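Local coordinates for protein putative fimbrium tip subunit Fim1F (Parabacteroides distasonis, PDB 3R4R) that is probably a tip component of cell-surface fimbriae, the filamentous appendages that mediate cell adhesion and biofilm formation, at residues M16-L21 / V98-V103; A170-T175 / N259-G264; A195-S200 / V227-Y232. All blocks are in the same frame, centred on the assembly; numbering follows the deposited sequence.

Contact 1 (M16-L21 / V98-V103); sequences MSLVLL and VSVLVV
L20 meets V102 across the interior between two beta-strands, with no polar bond involved. From CB, which leads toward strand 98-103, the chain runs to CG, set anti to the carbonyl carbon (chi1 -45°), and there it forks. The CD2 branch does most of the touching: it lies 3.7 Å from V102 CG2 and 3.9 Å from V102 CG1, resting against both valine methyls. The other tip, CD1 of L20, reaches only CG1 of V102, at 4.1 Å. The two side chains cross obliquely. The axes of segments 16-21, inferred to lie in the propeptide, and 98-103 approach to 10.1 Å, crossing at -47°, consistent with facing layers of a transthyretin-like beta-sandwich, with alternate residues facing inward; L165 of strand 161-179 touches both L20 and V102 and so fills in beside them. Two residues back along each strand, L18 and V100 slide past each other in opposite directions, CD1 of L18 coming to 3.9 Å from CG2 of V100. The second methyl of L18, CD2, looks to V102 CG2 at 4.3 Å, which puts that valine methyl in touch with both leucines. M16, modelled as selenomethionine, makes a looser approach: its terminal CE stands 4.4 Å from V100 CG1, and its side chain also touches L85, L152 and V161.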
loop_
_atom_site.group_PDB
_atom_site.type_symbol
_atom_site.label_atom_id
_atom_site.label_comp_id
_atom_site.label_asym_id
_atom_site.label_seq_id
_atom_site.Cartn_x
_atom_site.Cartn_y
_atom_site.Cartn_z
HETATM N N MSE A 16 -1.509 -16.635 -19.140
HETATM C CA MSE A 16 -2.402 -16.408 -18.005
HETATM C C MSE A 16 -3.163 -15.108 -18.119
HETATM O O MSE A 16 -2.583 -14.074 -18.455
HETATM C CB MSE A 16 -1.599 -16.386 -16.684
HETATM C CG MSE A 16 -1.004 -17.749 -16.289
HETATM SE SE MSE A 16 0.129 -17.776 -14.658
HETATM C CE MSE A 16 -1.114 -16.914 -13.401
ATOM N N SER A 17 -4.470 -15.166 -17.810
ATOM C CA SER A 17 -5.343 -13.999 -17.702
ATOM C C SER A 17 -5.326 -13.556 -16.243
ATOM O O SER A 17 -5.645 -14.358 -15.359
ATOM C CB SER A 17 -6.748 -14.302 -18.214
ATOM O OG SER A 17 -6.751 -14.667 -19.584
ATOM N N LEU A 18 -4.885 -12.311 -15.984
ATOM C CA LEU A 18 -4.704 -11.768 -14.640
ATOM C C LEU A 18 -5.657 -10.605 -14.362
ATOM O O LEU A 18 -5.768 -9.696 -15.187
ATOM C CB LEU A 18 -3.241 -11.287 -14.534
ATOM C CG LEU A 18 -2.498 -11.487 -13.202
ATOM C CD1 LEU A 18 -2.059 -12.936 -13.038
ATOM C CD2 LEU A 18 -1.232 -10.655 -13.167
ATOM N N VAL A 19 -6.340 -10.620 -13.204
ATOM C CA VAL A 19 -7.252 -9.534 -12.812
ATOM C C VAL A 19 -6.734 -8.911 -11.498
ATOM O O VAL A 19 -6.661 -9.615 -10.493
ATOM C CB VAL A 19 -8.726 -10.001 -12.695
ATOM C CG1 VAL A 19 -9.621 -8.900 -12.123
ATOM C CG2 VAL A 19 -9.262 -10.468 -14.044
ATOM N N LEU A 20 -6.361 -7.602 -11.522
ATOM C CA LEU A 20 -5.831 -6.889 -10.355
ATOM C C LEU A 20 -6.916 -6.002 -9.760
ATOM O O LEU A 20 -7.298 -5.003 -10.378
ATOM C CB LEU A 20 -4.576 -6.040 -10.699
ATOM C CG LEU A 20 -3.449 -6.638 -11.556
ATOM C CD1 LEU A 20 -2.401 -5.592 -11.859
ATOM C CD2 LEU A 20 -2.813 -7.880 -10.922
ATOM N N LEU A 21 -7.422 -6.368 -8.568
ATOM C CA LEU A 21 -8.477 -5.623 -7.892
ATOM C C LEU A 21 -7.869 -4.782 -6.789
ATOM O O LEU A 21 -7.215 -5.290 -5.880
ATOM C CB LEU A 21 -9.590 -6.529 -7.351
ATOM C CG LEU A 21 -10.440 -7.260 -8.384
ATOM C CD1 LEU A 21 -11.379 -8.235 -7.719
ATOM C CD2 LEU A 21 -11.242 -6.297 -9.233
ATOM N N VAL A 98 0.891 -23.126 -8.983
ATOM C CA VAL A 98 1.821 -21.984 -8.896
ATOM C C VAL A 98 1.201 -20.816 -8.070
ATOM O O VAL A 98 0.015 -20.826 -7.771
ATOM C CB VAL A 98 2.255 -21.474 -10.314
ATOM C CG1 VAL A 98 3.221 -22.436 -10.989
ATOM C CG2 VAL A 98 1.059 -21.183 -11.215
ATOM N N SER A 99 2.030 -19.835 -7.689
ATOM C CA SER A 99 1.555 -18.627 -6.999
ATOM C C SER A 99 2.042 -17.386 -7.774
ATOM O O SER A 99 3.155 -17.384 -8.328
ATOM C CB SER A 99 1.976 -18.567 -5.524
ATOM O OG SER A 99 3.321 -18.199 -5.295
ATOM N N VAL A 100 1.184 -16.355 -7.836
ATOM C CA VAL A 100 1.487 -15.118 -8.540
ATOM C C VAL A 100 1.473 -13.950 -7.513
ATOM O O VAL A 100 0.517 -13.789 -6.767
ATOM C CB VAL A 100 0.518 -14.883 -9.747
ATOM C CG1 VAL A 100 -0.950 -15.100 -9.381
ATOM C CG2 VAL A 100 0.718 -13.511 -10.386
ATOM N N LEU A 101 2.582 -13.190 -7.466
ATOM C CA LEU A 101 2.814 -11.998 -6.625
ATOM C C LEU A 101 2.864 -10.734 -7.503
ATOM O O LEU A 101 3.587 -10.705 -8.498
ATOM C CB LEU A 101 4.127 -12.128 -5.792
ATOM C CG LEU A 101 4.493 -10.911 -4.907
ATOM C CD1 LEU A 101 3.675 -10.887 -3.646
ATOM C CD2 LEU A 101 5.941 -10.929 -4.523
ATOM N N VAL A 102 2.103 -9.700 -7.137
ATOM C CA VAL A 102 2.071 -8.458 -7.914
ATOM C C VAL A 102 2.559 -7.287 -7.033
ATOM O O VAL A 102 2.082 -7.128 -5.910
ATOM C CB VAL A 102 0.634 -8.207 -8.470
ATOM C CG1 VAL A 102 0.562 -6.914 -9.279
ATOM C CG2 VAL A 102 0.137 -9.392 -9.304
ATOM N N VAL A 103 3.535 -6.515 -7.515
ATOM C CA VAL A 103 4.003 -5.301 -6.836
ATOM C C VAL A 103 3.677 -4.141 -7.778
ATOM O O VAL A 103 4.245 -4.068 -8.869
ATOM C CB VAL A 103 5.479 -5.290 -6.368
ATOM C CG1 VAL A 103 5.809 -3.981 -5.629
ATOM C CG2 VAL A 103 5.791 -6.494 -5.492
#

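Contact 2 (A170-T175 / N259-G264); sequences AKIEYT and NKFIKG
The ring of F261 carries the CD1 methyl of I172 over one face, a CH-pi contact in the core of the transthyretin-like C-terminal domain. The methyl sits 3.9 Å from the ring centroid and 23° off the normal, displaced toward the rim, so that its nearest ring atom is CD1 of F261 at 3.6 Å. I172 reaches this place through CG1, anti to the carbonyl carbon, and a CD1 extended from it (chi2 172°); CG1 itself rests 3.8 Å from F261 CD1, and the two side chains cross at about a right angle. The F261 side chain also touches L282 and V241, which belong to strands of the two different sheets. It is delivered there by the connection 259-264, which leaves strand 251-257 of one layer and leads into strand 266-273 of the other. An alanine in place of F261 would probably leave I172 CD1 without its aromatic face and open a gap beside L282 and V241. At the root of the ring, F261 CB meets A170 CB at 4.0 Å, a methyl-to-methylene contact. The K263 side chain starts off away from strand 170-175, and its NZ forms salt bridges with E212 and E233. Its backbone nevertheless passes close to the strand, CA of K263 being 4.2 Å from A170 N. The I262 carbonyl oxygen accepts a hydrogen bond from N265 ND2 and also lies 3.5 Å from A170 CB.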
loop_
_atom_site.group_PDB
_atom_site.type_symbol
_atom_site.label_atom_id
_atom_site.label_comp_id
_atom_site.label_asym_id
_atom_site.label_seq_id
_atom_site.Cartn_x
_atom_site.Cartn_y
_atom_site.Cartn_z
ATOM N N ALA A 170 -0.451 3.662 4.685
ATOM C CA ALA A 170 -1.615 4.140 5.415
ATOM C C ALA A 170 -1.941 5.562 4.956
ATOM O O ALA A 170 -1.017 6.315 4.635
ATOM C CB ALA A 170 -1.362 4.089 6.905
ATOM N N LYS A 171 -3.242 5.912 4.872
ATOM C CA LYS A 171 -3.698 7.245 4.492
ATOM C C LYS A 171 -4.135 7.992 5.758
ATOM O O LYS A 171 -4.930 7.475 6.548
ATOM C CB LYS A 171 -4.831 7.143 3.447
ATOM C CG LYS A 171 -5.436 8.490 2.985
ATOM C CD LYS A 171 -6.623 8.254 2.037
ATOM C CE LYS A 171 -7.303 9.528 1.612
ATOM N NZ LYS A 171 -8.426 9.255 0.674
ATOM N N ILE A 172 -3.579 9.188 5.972
ATOM C CA ILE A 172 -3.879 9.984 7.187
ATOM C C ILE A 172 -4.384 11.376 6.788
ATOM O O ILE A 172 -3.690 12.101 6.073
ATOM C CB ILE A 172 -2.640 10.105 8.147
ATOM C CG1 ILE A 172 -1.973 8.736 8.456
ATOM C CG2 ILE A 172 -3.004 10.869 9.443
ATOM C CD1 ILE A 172 -0.638 8.886 9.254
ATOM N N GLU A 173 -5.595 11.746 7.254
ATOM C CA GLU A 173 -6.174 13.066 7.017
ATOM C C GLU A 173 -6.317 13.848 8.344
ATOM O O GLU A 173 -7.047 13.414 9.224
ATOM C CB GLU A 173 -7.544 12.950 6.316
ATOM C CG GLU A 173 -8.166 14.314 5.990
ATOM C CD GLU A 173 -9.558 14.365 5.382
ATOM O OE1 GLU A 173 -10.261 13.328 5.385
ATOM O OE2 GLU A 173 -9.966 15.466 4.943
ATOM N N TYR A 174 -5.618 14.977 8.494
ATOM C CA TYR A 174 -5.809 15.861 9.654
ATOM C C TYR A 174 -6.997 16.761 9.330
ATOM O O TYR A 174 -6.956 17.468 8.322
ATOM C CB TYR A 174 -4.534 16.653 10.014
ATOM C CG TYR A 174 -4.776 17.826 10.947
ATOM C CD1 TYR A 174 -5.009 17.627 12.305
ATOM C CD2 TYR A 174 -4.712 19.134 10.484
ATOM C CE1 TYR A 174 -5.202 18.701 13.172
ATOM C CE2 TYR A 174 -4.910 20.218 11.340
ATOM C CZ TYR A 174 -5.150 19.998 12.686
ATOM O OH TYR A 174 -5.357 21.063 13.528
ATOM N N THR A 175 -8.077 16.684 10.129
ATOM C CA THR A 175 -9.320 17.402 9.826
ATOM C C THR A 175 -9.534 18.648 10.728
ATOM O O THR A 175 -10.584 19.280 10.620
ATOM C CB THR A 175 -10.527 16.460 9.959
ATOM O OG1 THR A 175 -10.570 15.890 11.276
ATOM C CG2 THR A 175 -10.516 15.360 8.908
ATOM N N ASN A 259 2.646 2.894 15.425
ATOM C CA ASN A 259 2.146 1.550 15.112
ATOM C C ASN A 259 0.575 1.500 15.034
ATOM O O ASN A 259 0.024 0.430 14.748
ATOM C CB ASN A 259 2.659 0.531 16.140
ATOM C CG ASN A 259 2.387 0.843 17.580
ATOM O OD1 ASN A 259 2.312 2.000 18.000
ATOM N ND2 ASN A 259 2.359 -0.195 18.387
ATOM N N LYS A 260 -0.130 2.641 15.199
ATOM C CA LYS A 260 -1.590 2.650 15.076
ATOM C C LYS A 260 -2.010 2.768 13.594
ATOM O O LYS A 260 -3.159 2.450 13.255
ATOM C CB LYS A 260 -2.220 3.795 15.900
ATOM C CG LYS A 260 -2.065 3.727 17.423
ATOM C CD LYS A 260 -2.852 2.595 18.077
ATOM N N PHE A 261 -1.079 3.200 12.707
ATOM C CA PHE A 261 -1.357 3.427 11.292
ATOM C C PHE A 261 -0.922 2.205 10.485
ATOM O O PHE A 261 0.261 2.039 10.178
ATOM C CB PHE A 261 -0.652 4.703 10.819
ATOM C CG PHE A 261 -0.917 5.879 11.724
ATOM C CD1 PHE A 261 -2.091 6.621 11.606
ATOM C CD2 PHE A 261 0.002 6.248 12.695
ATOM C CE1 PHE A 261 -2.338 7.704 12.440
ATOM C CE2 PHE A 261 -0.271 7.291 13.562
ATOM C CZ PHE A 261 -1.425 8.039 13.410
ATOM N N ILE A 262 -1.886 1.321 10.190
ATOM C CA ILE A 262 -1.656 0.061 9.496
ATOM C C ILE A 262 -1.899 0.266 8.004
ATOM O O ILE A 262 -2.792 1.003 7.621
ATOM C CB ILE A 262 -2.578 -1.054 10.095
ATOM C CG1 ILE A 262 -2.376 -1.218 11.625
ATOM C CG2 ILE A 262 -2.408 -2.411 9.387
ATOM C CD1 ILE A 262 -3.615 -1.773 12.380
ATOM N N LYS A 263 -1.077 -0.372 7.168
ATOM C CA LYS A 263 -1.194 -0.373 5.715
ATOM C C LYS A 263 -2.603 -0.782 5.268
ATOM O O LYS A 263 -3.185 -1.735 5.814
ATOM C CB LYS A 263 -0.163 -1.333 5.103
ATOM C CG LYS A 263 -0.402 -2.801 5.462
ATOM C CD LYS A 263 0.767 -3.678 5.057
ATOM C CE LYS A 263 0.663 -5.062 5.638
ATOM N NZ LYS A 263 0.632 -5.088 7.146
ATOM N N GLY A 264 -3.110 -0.090 4.261
ATOM C CA GLY A 264 -4.413 -0.390 3.695
ATOM C C GLY A 264 -5.557 0.174 4.487
ATOM O O GLY A 264 -6.683 -0.286 4.320
#

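Contact 3 (A195-S200 / V227-Y232); sequences AGLNAS and VTFYTY. With SO4 (sulfate ion), chain C; EDO (1,2-ethanediol), chain F; EDO (1,2-ethanediol), chain G.
The hydroxyl of T231 receives the backbone N-H of N198 in a short, nearly straight hydrogen bond, N to OG1 2.8 Å at 169°. With OG1 anti to its own backbone N (chi1 179°), the hydroxyl donates in turn to the carbonyl O of Y232, OG1 to O 2.9 Å, and so both accepts and donates. A second bond between the segments runs from Y232 N to N198 O, 3.2 Å long. N198 also folds back on its own segment: OD1 accepts S200 N at 2.8 Å, forming an Asx turn, although the donor stands well above the carbonyl plane. That buried amide is gripped from further out too, S217 N giving to OD1 while ND2 gives to the carbonyls of E233 and A215, which should fix its rotation. The Y232 ring stands almost perpendicular to this amide, the planes 88° apart, and takes A199 O at its edge, 3.3 Å from CE2; its OH is hydrogen-bonded to K134 O. One residue before N198, L197 lays both methyls against the strand, CD2 3.8 Å from T231 CB and CD1 4.0 Å from F229 CD2. The F229 side chain also touches I172 and V194. At the start of segment 227-232 a sulfate, probably from the crystallisation liquor, accepts V227 N through O4 at 2.8 Å. Strand 228-232 pairs with strand 161-179 in one sheet while 195-200 belongs to a strand of the other, so these bonds join the two layers of a transthyretin-like beta-sandwich.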
loop_
_atom_site.group_PDB
_atom_site.type_symbol
_atom_site.label_atom_id
_atom_site.label_comp_id
_atom_site.label_asym_id
_atom_site.label_seq_id
_atom_site.Cartn_x
_atom_site.Cartn_y
_atom_site.Cartn_z
ATOM N N ALA A 195 6.313 14.854 11.715
ATOM C CA ALA A 195 7.619 14.236 11.897
ATOM C C ALA A 195 7.477 12.742 12.206
ATOM O O ALA A 195 6.591 12.357 12.970
ATOM C CB ALA A 195 8.362 14.948 13.026
ATOM N N GLY A 196 8.337 11.926 11.613
ATOM C CA GLY A 196 8.351 10.492 11.878
ATOM C C GLY A 196 7.686 9.608 10.847
ATOM O O GLY A 196 7.521 8.416 11.098
ATOM N N LEU A 197 7.281 10.172 9.695
ATOM C CA LEU A 197 6.671 9.401 8.599
ATOM C C LEU A 197 7.734 8.475 8.027
ATOM O O LEU A 197 8.914 8.843 8.028
ATOM C CB LEU A 197 6.058 10.328 7.512
ATOM C CG LEU A 197 4.931 11.259 7.968
ATOM C CD1 LEU A 197 4.551 12.234 6.887
ATOM C CD2 LEU A 197 3.701 10.479 8.463
ATOM N N ASN A 198 7.330 7.255 7.599
ATOM C CA ASN A 198 8.239 6.206 7.123
ATOM C C ASN A 198 8.254 6.108 5.608
ATOM O O ASN A 198 7.201 6.008 4.979
ATOM C CB ASN A 198 7.821 4.848 7.717
ATOM C CG ASN A 198 8.732 3.680 7.398
ATOM O OD1 ASN A 198 9.802 3.827 6.802
ATOM N ND2 ASN A 198 8.341 2.486 7.824
ATOM N N ALA A 199 9.470 6.047 5.029
ATOM C CA ALA A 199 9.698 5.958 3.580
ATOM C C ALA A 199 10.179 4.555 3.142
ATOM O O ALA A 199 10.256 4.314 1.955
ATOM C CB ALA A 199 10.723 6.998 3.160
ATOM N N SER A 200 10.460 3.634 4.065
ATOM C CA SER A 200 10.926 2.272 3.724
ATOM C C SER A 200 9.898 1.176 4.097
ATOM O O SER A 200 9.133 1.324 5.057
ATOM C CB SER A 200 12.241 1.968 4.416
ATOM O OG SER A 200 13.270 2.735 3.812
ATOM N N VAL A 227 -2.811 18.353 4.152
ATOM C CA VAL A 227 -3.766 17.951 5.191
ATOM C C VAL A 227 -3.983 16.415 5.070
ATOM O O VAL A 227 -4.196 15.773 6.087
ATOM C CB VAL A 227 -5.045 18.822 4.991
ATOM C CG1 VAL A 227 -6.340 18.134 5.382
ATOM C CG2 VAL A 227 -4.888 20.144 5.702
ATOM N N THR A 228 -3.865 15.843 3.870
ATOM C CA THR A 228 -3.913 14.398 3.640
ATOM C C THR A 228 -2.484 13.962 3.254
ATOM O O THR A 228 -1.897 14.485 2.307
ATOM C CB THR A 228 -4.989 13.981 2.598
ATOM O OG1 THR A 228 -6.307 14.285 3.096
ATOM C CG2 THR A 228 -4.906 12.469 2.230
ATOM N N PHE A 229 -1.922 13.020 4.003
ATOM C CA PHE A 229 -0.560 12.554 3.761
ATOM C C PHE A 229 -0.488 11.019 4.017
ATOM O O PHE A 229 -1.466 10.428 4.509
ATOM C CB PHE A 229 0.443 13.348 4.635
ATOM C CG PHE A 229 0.072 13.448 6.085
ATOM C CD1 PHE A 229 -0.758 14.473 6.535
ATOM C CD2 PHE A 229 0.593 12.557 7.012
ATOM C CE1 PHE A 229 -1.121 14.559 7.885
ATOM C CE2 PHE A 229 0.250 12.652 8.364
ATOM C CZ PHE A 229 -0.629 13.639 8.787
ATOM N N TYR A 230 0.647 10.386 3.615
ATOM C CA TYR A 230 0.856 8.939 3.667
ATOM C C TYR A 230 2.154 8.542 4.348
ATOM O O TYR A 230 3.084 9.337 4.437
ATOM C CB TYR A 230 0.888 8.345 2.243
ATOM C CG TYR A 230 -0.218 8.805 1.327
ATOM C CD1 TYR A 230 -1.487 8.232 1.389
ATOM C CD2 TYR A 230 -0.010 9.835 0.414
ATOM C CE1 TYR A 230 -2.537 8.713 0.605
ATOM C CE2 TYR A 230 -1.057 10.333 -0.367
ATOM C CZ TYR A 230 -2.315 9.759 -0.276
ATOM O OH TYR A 230 -3.318 10.175 -1.103
ATOM N N THR A 231 2.226 7.273 4.769
ATOM C CA THR A 231 3.385 6.646 5.403
ATOM C C THR A 231 3.295 5.118 5.287
ATOM O O THR A 231 2.192 4.552 5.261
ATOM C CB THR A 231 3.517 7.069 6.886
ATOM O OG1 THR A 231 4.643 6.411 7.461
ATOM C CG2 THR A 231 2.278 6.738 7.721
ATOM N N TYR A 232 4.466 4.447 5.271
ATOM C CA TYR A 232 4.480 3.014 5.372
ATOM C C TYR A 232 4.365 2.677 6.857
ATOM O O TYR A 232 4.725 3.527 7.676
ATOM C CB TYR A 232 5.728 2.401 4.710
ATOM C CG TYR A 232 5.877 2.573 3.216
ATOM C CD1 TYR A 232 4.880 2.135 2.344
ATOM C CD2 TYR A 232 7.100 2.935 2.662
ATOM C CE1 TYR A 232 5.030 2.237 0.960
ATOM C CE2 TYR A 232 7.290 2.971 1.277
ATOM C CZ TYR A 232 6.245 2.636 0.431
ATOM O OH TYR A 232 6.406 2.701 -0.928
HETATM S S SO4 C . -4.422 18.716 0.941
HETATM O O1 SO4 C . -3.328 18.066 0.201
HETATM O O2 SO4 C . -5.284 19.456 -0.005
HETATM O O3 SO4 C . -5.231 17.670 1.619
HETATM O O4 SO4 C . -3.882 19.659 1.904
HETATM C C1 EDO F . 4.236 12.399 2.817
HETATM O O1 EDO F . 5.290 12.191 1.861
HETATM C C2 EDO F . 3.023 13.028 2.138
HETATM O O2 EDO F . 2.139 12.044 1.596
HETATM C C1 EDO G . 11.310 8.003 14.225
HETATM O O1 EDO G . 11.575 8.814 13.080
HETATM C C2 EDO G . 9.841 8.135 14.595
HETATM O O2 EDO G . 9.006 7.693 13.511
#

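Overall arrangement
Contact 1 closes first along the chain and stands apart, its centre about 27 Å from that of contact 2 and about 28 Å from that of contact 3, on the far side of the chain's centre. Contact 3 is nested within the loop that contact 2 closes; their centres are about 9 Å apart and they touch directly, A170 and I172 facing T231 and F229 through probable backbone hydrogen bonds. Strand 161-179 is the shared element: it runs beside strand 12-21 near contact 1, supplies segment 170-175 of contact 2 and pairs with strand 228-232 of contact 3. This one long strand thus ties the N-terminal beta layers to the C-terminal domain, which holds both later contacts.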